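Endoglucanase (Ganoderma lucidum, PDB 5D8Z) probably hydrolyses internal beta-1,4-glucosidic bonds of cellulose and related glucans. Local coordinates at residues V27-F32 and W309-F314; N121-N126 and N163-V168; S192-L197 and N229-V234; H235-S240 and N274-G279. One frame throughout, in Å; residues are numbered along the deposited sequence.

Interaction 1: residues V27-F32 and W309-F314; sequences VNIAGF and WAAGNF
The amide of Asn28 lies against the six-membered ring of the Trp309 indole, its CG 3.3 Å from CE3 of Trp309. The two planes are 52° apart, so the amide neither stacks on the ring nor meets it squarely. On the Phe314 ring, the carbonyl oxygen of Ala311 sits at the edge, in plane. Ala30 comes obliquely to both aromatics: its CB is 3.4 Å from CE2 of Phe314 and 4.1 Å from CH2 of Trp309, and a methyl group is small enough to fit there. Trp309 reaches back to the neighbouring strand because its CG is anti to the backbone N (chi1 175°). Both ends of the Asn28 amide are engaged, OD1 by Arg76 and ND2 by the carbonyls of Gly308 and Thr275, which suits an asparagine in so buried a place. Tyr318 receives the indole NE1 in a hydrogen bond and stacks on Phe314.

Beneath these groups the backbones pair as parallel strands. Ala311 N donates to Asn28 O (2.9 Å), Ala30 N to Ala311 O, and Asn313 N to Ala30 O. Ile29 and Ala311 point to the other face of the sheet, where Val27 CG2 also meets Ala311 CB at 3.6 Å, and Met63 and Phe66 of helix 59-68 cover them. Gly312 has a positive phi, at backbone angles that would press a side chain against the preceding carbonyl oxygen, hence the glycine. Pairing of the first strand, 24-30, with the last, 303-312, is the seam that closes the eight-stranded parallel TIM barrel.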
# COMPACT_ATOMS: atom_id res chain seq x y z
N VAL A 27 3.39 -0.52 -8.67
CA VAL A 27 4.36 0.31 -8.00
C VAL A 27 3.66 1.43 -7.19
O VAL A 27 2.54 1.86 -7.52
CB VAL A 27 5.44 0.79 -9.02
CG1 VAL A 27 4.85 0.94 -10.41
CG2 VAL A 27 6.16 2.04 -8.58
N ASN A 28 4.30 1.84 -6.09
CA ASN A 28 3.78 2.90 -5.29
C ASN A 28 4.11 4.21 -5.94
O ASN A 28 5.25 4.48 -6.18
CB ASN A 28 4.43 2.87 -3.93
CG ASN A 28 3.83 1.82 -3.03
OD1 ASN A 28 2.83 2.09 -2.34
ND2 ASN A 28 4.46 0.62 -3.00
N ILE A 29 3.12 5.03 -6.22
CA ILE A 29 3.36 6.34 -6.77
C ILE A 29 3.24 7.38 -5.66
O ILE A 29 2.14 7.88 -5.37
CB ILE A 29 2.32 6.64 -7.84
CG1 ILE A 29 2.28 5.53 -8.88
CG2 ILE A 29 2.66 7.92 -8.53
CD1 ILE A 29 3.62 4.97 -9.30
N ALA A 30 4.38 7.72 -5.05
CA ALA A 30 4.42 8.58 -3.85
C ALA A 30 4.46 10.06 -4.11
O ALA A 30 4.74 10.53 -5.20
CB ALA A 30 5.58 8.20 -3.00
N GLY A 31 4.19 10.81 -3.05
CA GLY A 31 4.10 12.26 -3.12
C GLY A 31 3.07 12.90 -2.20
O GLY A 31 3.39 13.85 -1.51
N PHE A 32 1.83 12.41 -2.21
CA PHE A 32 0.80 12.96 -1.32
C PHE A 32 1.12 12.60 0.12
O PHE A 32 0.53 13.17 1.07
CB PHE A 32 -0.60 12.44 -1.65
CG PHE A 32 -1.27 13.15 -2.78
CD1 PHE A 32 -1.86 14.37 -2.59
CD2 PHE A 32 -1.35 12.57 -4.05
CE1 PHE A 32 -2.50 15.02 -3.63
CE2 PHE A 32 -1.98 13.21 -5.10
CZ PHE A 32 -2.57 14.44 -4.89
N TRP A 309 8.18 -0.30 -3.87
CA TRP A 309 8.17 0.97 -3.20
C TRP A 309 9.18 1.83 -3.86
O TRP A 309 10.37 1.57 -3.74
CB TRP A 309 8.49 0.92 -1.71
CG TRP A 309 8.57 2.31 -1.19
CD1 TRP A 309 9.70 3.03 -0.97
CD2 TRP A 309 7.48 3.19 -0.89
NE1 TRP A 309 9.40 4.30 -0.56
CE2 TRP A 309 8.04 4.43 -0.48
CE3 TRP A 309 6.09 3.05 -0.91
CZ2 TRP A 309 7.26 5.52 -0.10
CZ3 TRP A 309 5.30 4.13 -0.52
CH2 TRP A 309 5.90 5.35 -0.12
N ALA A 310 8.62 2.70 -4.72
CA ALA A 310 8.88 4.09 -4.76
C ALA A 310 9.13 4.66 -6.12
O ALA A 310 10.26 4.82 -6.52
CB ALA A 310 10.05 4.41 -3.89
N ALA A 311 8.06 5.06 -6.79
CA ALA A 311 8.16 5.95 -7.92
C ALA A 311 7.36 7.20 -7.59
O ALA A 311 7.24 7.55 -6.42
CB ALA A 311 7.65 5.27 -9.16
N GLY A 312 6.79 7.88 -8.57
CA GLY A 312 6.11 9.14 -8.27
C GLY A 312 7.12 10.27 -8.23
O GLY A 312 7.87 10.45 -9.20
N ASN A 313 7.18 11.06 -7.16
CA ASN A 313 8.16 12.12 -7.23
C ASN A 313 9.22 12.12 -6.17
O ASN A 313 9.43 13.08 -5.46
CB ASN A 313 7.54 13.49 -7.55
CG ASN A 313 6.53 13.90 -6.57
OD1 ASN A 313 6.53 13.40 -5.46
ND2 ASN A 313 5.68 14.82 -6.96
N PHE A 314 9.92 11.01 -6.14
CA PHE A 314 11.21 10.89 -5.51
C PHE A 314 12.24 11.39 -6.51
O PHE A 314 12.12 11.15 -7.68
CB PHE A 314 11.47 9.42 -5.14
CG PHE A 314 10.81 8.99 -3.84
CD1 PHE A 314 11.41 9.27 -2.62
CD2 PHE A 314 9.60 8.33 -3.84
CE1 PHE A 314 10.81 8.90 -1.42
CE2 PHE A 314 9.00 7.96 -2.64
CZ PHE A 314 9.61 8.25 -1.44

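Interaction 2: residues N121-N126 and N163-V168; sequences NYARFN and NEPHDV. With BGC (beta-D-glucopyranose), chain C.
Tyr122 and Pro165 bring their CA atoms to 4.5 Å where a type I' turn from Asn121 to Arg124 passes the irregular chain 163-168. Both follow barrel strands on the sugar-binding side of the TIM barrel, and the second begins with Asn-Glu-Pro, the sequence that characteristically follows the fourth strand in family 5 glycoside hydrolases.

Arg124 carries the contact with its extended chain. NH1 and NH2 together grip His166 O, NH1 at 2.8 Å, while NH1 also donates to Tyr122 O of its own turn, so the guanidinium is held in one orientation. It lies flat on the His166 imidazole, planes 15° apart and centres 4.3 Å from each other, with NH1 over the middle of the ring. An arginine suits the place because its planar, multi-donor guanidinium can do both jobs. A methionine here would probably leave His166 O and Tyr122 O without these donors and the imidazole without the guanidinium on that face, letting the loop shift.

The imidazole is fixed at its edge as well: ND1 donates to Asp167 OD2 (2.8 Å), NE2 binds Ser38 O, and the ring stacks with Trp202 of the glycan pocket. Tyr122 runs alongside Asn163 and Glu164. Asn163 ND2 lies over one face of its ring, toward the rim, 3.7 Å from CE2, and the Asn163 OD1 is taken by Arg76. The methyl of Ala123 rests on CB of Pro165 at 4.0 Å.

Glu164 extends past CE2 of Tyr122 into the pocket; there OE2 is hydrogen-bonded to His235 ND1, and OE1 accepts a hydrogen bond from O4 of the bound glucose at 3.2 Å.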
# COMPACT_ATOMS: atom_id res chain seq x y z
N ASN A 121 -1.01 6.57 7.41
CA ASN A 121 -0.91 7.14 8.74
C ASN A 121 -0.32 6.33 9.88
O ASN A 121 -0.27 6.86 10.99
CB ASN A 121 -2.27 7.62 9.16
CG ASN A 121 -2.47 9.04 8.82
OD1 ASN A 121 -2.41 9.90 9.68
ND2 ASN A 121 -2.64 9.31 7.55
N TYR A 122 0.15 5.10 9.65
CA TYR A 122 0.82 4.33 10.72
C TYR A 122 -0.10 4.13 11.92
O TYR A 122 0.32 4.16 13.06
CB TYR A 122 2.11 5.03 11.15
CG TYR A 122 2.99 5.36 9.97
CD1 TYR A 122 2.84 6.55 9.25
CD2 TYR A 122 3.95 4.44 9.51
CE1 TYR A 122 3.63 6.83 8.15
CE2 TYR A 122 4.76 4.72 8.43
CZ TYR A 122 4.60 5.92 7.76
OH TYR A 122 5.40 6.19 6.67
N ALA A 123 -1.38 3.97 11.62
CA ALA A 123 -2.42 3.79 12.65
C ALA A 123 -2.52 4.93 13.63
O ALA A 123 -3.15 4.79 14.67
CB ALA A 123 -2.23 2.47 13.40
N ARG A 124 -1.94 6.07 13.29
CA ARG A 124 -1.95 7.22 14.19
C ARG A 124 -2.54 8.48 13.58
O ARG A 124 -2.76 8.56 12.37
CB ARG A 124 -0.55 7.49 14.66
CG ARG A 124 -0.04 6.47 15.63
CD ARG A 124 1.46 6.50 15.68
NE ARG A 124 1.90 5.68 16.79
CZ ARG A 124 2.07 4.37 16.74
NH1 ARG A 124 1.85 3.69 15.61
NH2 ARG A 124 2.47 3.73 17.83
N PHE A 125 -2.80 9.44 14.45
CA PHE A 125 -3.18 10.81 14.07
C PHE A 125 -2.51 11.74 15.09
O PHE A 125 -2.80 11.69 16.29
CB PHE A 125 -4.71 10.98 14.09
CG PHE A 125 -5.18 12.24 13.41
CD1 PHE A 125 -5.45 12.24 12.04
CD2 PHE A 125 -5.34 13.42 14.13
CE1 PHE A 125 -5.86 13.41 11.40
CE2 PHE A 125 -5.75 14.57 13.50
CZ PHE A 125 -6.02 14.57 12.14
N ASN A 126 -1.61 12.56 14.59
CA ASN A 126 -0.74 13.38 15.44
C ASN A 126 -0.30 12.76 16.77
O ASN A 126 -0.69 13.25 17.81
CB ASN A 126 -1.39 14.73 15.72
CG ASN A 126 -1.58 15.54 14.46
OD1 ASN A 126 -0.75 15.54 13.56
ND2 ASN A 126 -2.69 16.21 14.40
N ASN A 163 -1.74 2.17 6.49
CA ASN A 163 -0.38 1.87 6.17
C ASN A 163 0.47 1.66 7.39
O ASN A 163 0.51 2.50 8.26
CB ASN A 163 0.23 3.02 5.42
CG ASN A 163 1.65 2.75 5.07
OD1 ASN A 163 1.93 1.92 4.22
ND2 ASN A 163 2.56 3.44 5.72
N GLU A 164 1.18 0.54 7.42
CA GLU A 164 2.20 0.22 8.44
C GLU A 164 1.95 0.54 9.91
O GLU A 164 2.72 1.24 10.54
CB GLU A 164 3.54 0.80 8.00
CG GLU A 164 4.15 0.01 6.87
CD GLU A 164 5.57 0.45 6.52
OE1 GLU A 164 6.01 1.49 7.06
OE2 GLU A 164 6.25 -0.25 5.71
N PRO A 165 0.89 -0.03 10.49
CA PRO A 165 0.78 0.03 11.94
C PRO A 165 2.03 -0.51 12.61
O PRO A 165 2.62 -1.50 12.15
CB PRO A 165 -0.40 -0.87 12.26
CG PRO A 165 -1.14 -1.11 10.97
CD PRO A 165 -0.25 -0.71 9.84
N HIS A 166 2.46 0.13 13.68
CA HIS A 166 3.63 -0.29 14.38
C HIS A 166 3.51 0.15 15.81
O HIS A 166 2.73 1.03 16.12
CB HIS A 166 4.86 0.29 13.75
CG HIS A 166 5.04 1.76 13.99
ND1 HIS A 166 5.64 2.25 15.13
CD2 HIS A 166 4.73 2.83 13.23
CE1 HIS A 166 5.67 3.57 15.07
NE2 HIS A 166 5.12 3.94 13.93
N ASP A 167 4.28 -0.51 16.66
CA ASP A 167 4.25 -0.36 18.12
C ASP A 167 2.85 -0.06 18.69
O ASP A 167 2.66 0.87 19.50
CB ASP A 167 5.30 0.67 18.56
CG ASP A 167 6.71 0.34 18.00
OD1 ASP A 167 7.26 -0.71 18.40
OD2 ASP A 167 7.26 1.12 17.17
N VAL A 168 1.89 -0.88 18.28
CA VAL A 168 0.53 -0.85 18.80
C VAL A 168 0.43 -1.77 20.00
O VAL A 168 0.83 -2.93 19.92
CB VAL A 168 -0.45 -1.40 17.74
CG1 VAL A 168 -1.88 -1.50 18.27
CG2 VAL A 168 -0.37 -0.52 16.50
C2 BGC C . 11.00 2.82 8.41
C3 BGC C . 10.04 3.08 7.24
C4 BGC C . 9.66 1.81 6.49
C5 BGC C . 9.26 0.70 7.47
C6 BGC C . 9.13 -0.65 6.76
C1 BGC C . 10.67 1.59 9.30
O2 BGC C . 11.02 3.99 9.23
O3 BGC C . 10.60 3.96 6.24
O4 BGC C . 8.66 2.20 5.51
O5 BGC C . 10.22 0.47 8.51
O6 BGC C . 10.09 -1.60 7.24

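Interaction 3: residues S192-L197 and N229-V234; sequences SQIILL and NLIFDV
Ile231 sits in the register of two parallel strands, its N donating to Ile195 O (2.9 Å) and its O accepting from Leu197 N (2.8 Å). The ladder continues at both ends, with Ile195 N bonded to Asn229 O and Asp233 N to Leu197 O. CA-H groups of Ile194, Leu230, Leu196 and Phe232 add weaker contacts to the same carbonyls.

Around this backbone, branched aliphatic side chains fill the space. CG2 of Ile194 touches CG1 of Ile231 at 3.5 Å. On the face carrying Ile195, Leu197, Leu230 and Phe232, one methyl of Leu197, CD1, bridges to CB of Leu230 (4.1 Å) and CE1 of Phe232 (4.2 Å). The opposite face carries Leu196 and Ile231. Asp233, its CG anti to the backbone N (chi1 -171°), sets OD2 3.7 Å from CB of Leu196. Asn229, just before the second strand, has a positive phi (64°), a conformation that asparagine tolerates better than most residues.

Further out, Arg186 of helix 171-187 bonds Gln193 O and packs on Ile195, Asn229 and Leu230, while Arg270 takes Leu230 O. The two strands are the ends of a beta-alpha-beta unit with helix 213-218 between them. In the barrel, strand 194-198 has strand 157-160 on its other side and strand 230-235 has strand 272-277; Leu196 reaches across to Phe273 and Thr275, while the Ile195 face looks out to helix 171-187.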
# COMPACT_ATOMS: atom_id res chain seq x y z
N SER A 192 -17.97 -4.86 -3.82
CA SER A 192 -17.22 -5.72 -4.74
C SER A 192 -15.70 -5.68 -4.56
O SER A 192 -15.01 -6.55 -5.07
CB SER A 192 -17.53 -5.34 -6.19
OG SER A 192 -17.33 -3.95 -6.39
N GLN A 193 -15.19 -4.68 -3.83
CA GLN A 193 -13.76 -4.43 -3.75
C GLN A 193 -13.03 -5.27 -2.72
O GLN A 193 -13.63 -5.84 -1.79
CB GLN A 193 -13.47 -2.98 -3.44
CG GLN A 193 -13.86 -2.03 -4.55
CD GLN A 193 -15.31 -1.69 -4.52
OE1 GLN A 193 -16.11 -2.47 -4.05
NE2 GLN A 193 -15.65 -0.53 -4.98
N ILE A 194 -11.73 -5.38 -2.96
CA ILE A 194 -10.78 -5.91 -2.00
C ILE A 194 -10.62 -4.84 -0.93
O ILE A 194 -10.73 -3.64 -1.21
CB ILE A 194 -9.38 -6.08 -2.63
CG1 ILE A 194 -9.44 -6.93 -3.91
CG2 ILE A 194 -8.40 -6.64 -1.62
CD1 ILE A 194 -8.13 -7.61 -4.29
N ILE A 195 -10.37 -5.29 0.29
CA ILE A 195 -9.95 -4.44 1.35
C ILE A 195 -8.73 -5.10 1.99
O ILE A 195 -8.72 -6.31 2.23
CB ILE A 195 -11.03 -4.28 2.38
CG1 ILE A 195 -12.24 -3.55 1.79
CG2 ILE A 195 -10.49 -3.50 3.55
CD1 ILE A 195 -13.50 -3.66 2.67
N LEU A 196 -7.68 -4.31 2.20
CA LEU A 196 -6.40 -4.81 2.67
C LEU A 196 -6.41 -4.63 4.17
O LEU A 196 -6.92 -3.61 4.67
CB LEU A 196 -5.23 -4.05 2.03
CG LEU A 196 -5.23 -4.17 0.50
CD1 LEU A 196 -4.44 -3.10 -0.22
CD2 LEU A 196 -4.75 -5.54 0.06
N LEU A 197 -5.92 -5.63 4.90
CA LEU A 197 -5.97 -5.57 6.34
C LEU A 197 -4.56 -5.64 6.87
O LEU A 197 -3.90 -6.66 6.71
CB LEU A 197 -6.79 -6.72 6.91
CG LEU A 197 -7.99 -7.24 6.15
CD1 LEU A 197 -8.66 -8.28 7.04
CD2 LEU A 197 -8.97 -6.15 5.76
N ASN A 229 -12.86 -11.38 -0.19
CA ASN A 229 -12.23 -10.13 -0.59
C ASN A 229 -11.67 -9.28 0.55
O ASN A 229 -11.69 -8.06 0.48
CB ASN A 229 -13.23 -9.35 -1.44
CG ASN A 229 -13.22 -9.82 -2.87
OD1 ASN A 229 -12.35 -10.62 -3.23
ND2 ASN A 229 -14.13 -9.31 -3.69
N LEU A 230 -11.20 -9.95 1.59
CA LEU A 230 -10.51 -9.30 2.68
C LEU A 230 -9.14 -9.95 2.69
O LEU A 230 -9.01 -11.13 3.01
CB LEU A 230 -11.19 -9.56 4.02
CG LEU A 230 -12.65 -9.22 4.20
CD1 LEU A 230 -13.06 -9.61 5.60
CD2 LEU A 230 -12.90 -7.74 3.97
N ILE A 231 -8.13 -9.18 2.34
CA ILE A 231 -6.84 -9.74 2.04
C ILE A 231 -5.91 -9.10 3.03
O ILE A 231 -6.02 -7.91 3.29
CB ILE A 231 -6.44 -9.35 0.60
CG1 ILE A 231 -7.54 -9.77 -0.40
CG2 ILE A 231 -5.06 -9.88 0.22
CD1 ILE A 231 -7.77 -11.26 -0.55
N PHE A 232 -5.01 -9.87 3.60
CA PHE A 232 -4.00 -9.31 4.47
C PHE A 232 -3.01 -8.46 3.70
O PHE A 232 -2.74 -8.71 2.55
CB PHE A 232 -3.33 -10.41 5.29
CG PHE A 232 -4.30 -11.18 6.12
CD1 PHE A 232 -4.89 -10.60 7.22
CD2 PHE A 232 -4.71 -12.44 5.73
CE1 PHE A 232 -5.84 -11.29 7.97
CE2 PHE A 232 -5.66 -13.14 6.48
CZ PHE A 232 -6.23 -12.56 7.60
N ASP A 233 -2.52 -7.44 4.36
CA ASP A 233 -1.71 -6.39 3.78
C ASP A 233 -0.38 -6.56 4.45
O ASP A 233 -0.29 -6.44 5.65
CB ASP A 233 -2.31 -5.04 4.20
CG ASP A 233 -1.67 -3.84 3.48
OD1 ASP A 233 -0.69 -4.05 2.75
OD2 ASP A 233 -2.17 -2.68 3.68
N VAL A 234 0.66 -6.87 3.69
CA VAL A 234 1.98 -7.02 4.29
C VAL A 234 3.05 -6.31 3.48
O VAL A 234 2.90 -6.05 2.29
CB VAL A 234 2.36 -8.50 4.52
CG1 VAL A 234 1.24 -9.22 5.27
CG2 VAL A 234 2.61 -9.22 3.21

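Interaction 4: residues H235-S240 and N274-G279; sequences HKYLDS and NTETGG. With BGC (beta-D-glucopyranose), chain C.
Glu276 and His235 meet at the sugar-binding end of the TIM barrel, where strand 272-277 runs beside the chain leaving strand 230-235. CB of Glu276 sits over the centre of the His235 imidazole, 3.3 Å from its centroid, a CH-pi contact. CG follows at 3.6 Å from Tyr237 OH, and the chain then runs on extended (chi2 -176°) to bring the carboxylate beside the imidazole and up to the tyrosine hydroxyl. CD is 3.4 Å from His235 CE1. Of the two oxygens, OE1 accepts from Tyr237 OH at 2.6 Å, on its anti side, and OE2 forms a salt bridge with Arg76. A glutamate suits this place because its length carries the carboxylate past the imidazole to both partners.

The imidazole also packs on Asn163. Tyr237 turns one ring face to CA of Thr277 and lies against the backbone of Gly278. The tyrosine's CE2 approaches C6 of the bound glucose at 3.6 Å, so one residue both touches sugar and steadies Glu276. A phenylalanine in its place would probably leave OE1 of Glu276 without this donor and the carboxylate freer to turn.

The backbones are joined by Lys236 N to Glu276 O (3.1 Å). Leu238 closes the far end, its CD1 beside Thr277, and the hydroxyl of that threonine, OG1 anti to its backbone N (chi1 -173°), donates to Lys236 O at 2.6 Å.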
# COMPACT_ATOMS: atom_id res chain seq x y z
N HIS A 235 4.14 -6.01 4.19
CA HIS A 235 5.26 -5.25 3.68
C HIS A 235 6.55 -5.99 4.08
O HIS A 235 6.60 -6.64 5.12
CB HIS A 235 5.24 -3.88 4.33
CG HIS A 235 4.13 -2.99 3.87
ND1 HIS A 235 4.11 -1.64 4.14
CD2 HIS A 235 3.02 -3.23 3.13
CE1 HIS A 235 3.03 -1.10 3.61
NE2 HIS A 235 2.35 -2.04 2.99
N LYS A 236 7.58 -5.88 3.23
CA LYS A 236 8.87 -6.58 3.41
C LYS A 236 9.98 -6.02 2.52
O LYS A 236 9.85 -5.98 1.27
CB LYS A 236 8.74 -8.07 3.10
CG LYS A 236 8.96 -8.95 4.31
CD LYS A 236 10.42 -9.00 4.68
CE LYS A 236 10.65 -8.85 6.17
NZ LYS A 236 12.12 -8.69 6.39
N TYR A 237 11.08 -5.64 3.16
CA TYR A 237 12.22 -5.04 2.47
C TYR A 237 13.37 -6.01 2.55
O TYR A 237 13.29 -6.97 3.29
CB TYR A 237 12.55 -3.71 3.12
CG TYR A 237 11.52 -2.67 2.77
CD1 TYR A 237 11.58 -2.00 1.55
CD2 TYR A 237 10.46 -2.38 3.62
CE1 TYR A 237 10.66 -1.03 1.22
CE2 TYR A 237 9.53 -1.43 3.27
CZ TYR A 237 9.64 -0.76 2.07
OH TYR A 237 8.71 0.18 1.71
N LEU A 238 14.43 -5.78 1.79
CA LEU A 238 15.48 -6.78 1.63
C LEU A 238 16.78 -6.45 2.36
O LEU A 238 17.81 -7.09 2.13
CB LEU A 238 15.73 -7.01 0.14
CG LEU A 238 14.65 -7.88 -0.54
CD1 LEU A 238 13.40 -7.08 -0.84
CD2 LEU A 238 15.11 -8.56 -1.82
N ASP A 239 16.75 -5.48 3.27
CA ASP A 239 17.97 -5.05 3.96
C ASP A 239 18.00 -5.64 5.34
O ASP A 239 16.98 -6.16 5.79
CB ASP A 239 18.11 -3.52 3.99
CG ASP A 239 16.86 -2.82 4.48
OD1 ASP A 239 15.74 -3.31 4.22
OD2 ASP A 239 17.00 -1.74 5.10
N SER A 240 19.16 -5.59 6.00
CA SER A 240 19.36 -6.35 7.25
C SER A 240 18.29 -6.06 8.29
O SER A 240 17.76 -6.99 8.93
CB SER A 240 20.76 -6.12 7.83
OG SER A 240 21.16 -4.76 7.69
N ASN A 274 1.37 -8.15 -0.88
CA ASN A 274 2.55 -7.43 -0.49
C ASN A 274 2.59 -6.03 -1.08
O ASN A 274 3.08 -5.85 -2.19
CB ASN A 274 3.79 -8.19 -0.93
CG ASN A 274 5.02 -7.51 -0.47
OD1 ASN A 274 4.97 -6.69 0.46
ND2 ASN A 274 6.14 -7.82 -1.10
N THR A 275 2.11 -5.05 -0.33
CA THR A 275 1.91 -3.72 -0.88
C THR A 275 3.12 -2.79 -0.79
O THR A 275 3.09 -1.67 -1.27
CB THR A 275 0.72 -3.05 -0.19
OG1 THR A 275 0.79 -3.32 1.22
CG2 THR A 275 -0.57 -3.60 -0.74
N GLU A 276 4.19 -3.24 -0.18
CA GLU A 276 5.42 -2.47 -0.14
C GLU A 276 6.62 -3.41 -0.13
O GLU A 276 6.73 -4.29 0.73
CB GLU A 276 5.44 -1.55 1.09
CG GLU A 276 5.22 -0.08 0.80
CD GLU A 276 5.35 0.81 2.04
OE1 GLU A 276 6.40 0.77 2.73
OE2 GLU A 276 4.40 1.58 2.33
N THR A 277 7.52 -3.21 -1.09
CA THR A 277 8.83 -3.87 -1.08
C THR A 277 9.75 -3.16 -2.07
O THR A 277 9.30 -2.48 -2.98
CB THR A 277 8.78 -5.39 -1.46
OG1 THR A 277 10.08 -6.00 -1.27
CG2 THR A 277 8.34 -5.62 -2.91
N GLY A 278 11.05 -3.35 -1.89
CA GLY A 278 12.02 -2.93 -2.87
C GLY A 278 13.46 -2.97 -2.40
O GLY A 278 13.79 -3.45 -1.29
N GLY A 279 14.32 -2.45 -3.26
CA GLY A 279 15.70 -2.28 -2.93
C GLY A 279 16.46 -1.39 -3.87
O GLY A 279 15.90 -0.80 -4.78
C2 BGC C . 11.00 2.82 8.41
C3 BGC C . 10.04 3.08 7.24
C4 BGC C . 9.66 1.81 6.49
C5 BGC C . 9.26 0.70 7.47
C6 BGC C . 9.13 -0.65 6.76
C1 BGC C . 10.67 1.59 9.30
O2 BGC C . 11.02 3.99 9.23
O3 BGC C . 10.60 3.96 6.24
O4 BGC C . 8.66 2.20 5.51
O5 BGC C . 10.22 0.47 8.51
O6 BGC C . 10.09 -1.60 7.24

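How the interactions relate
All four contacts lie in one TIM-barrel domain, three of them on its eight-stranded sheet and interaction 2 in the chain that follows two of its strands. Interaction 1 pairs strand 24-30 with strand 303-312 and so spans nearly the whole chain; within that span interactions 2, 3 and 4 begin in turn, 3 and 4 each following the closure of the one before. Interaction 3 pairs the fifth and sixth strands, its centre 21 Å from that of interaction 1, on opposite sides of the chain's centre. Interaction 4 touches all the others: strand 272-277 neighbours both 230-235 and 303-312, and His235 bonds Glu164 of interaction 2. Interactions 2 and 4, centres 18 Å apart, both reach the same bound glucose, so residues distant in sequence jointly line the glycan pocket.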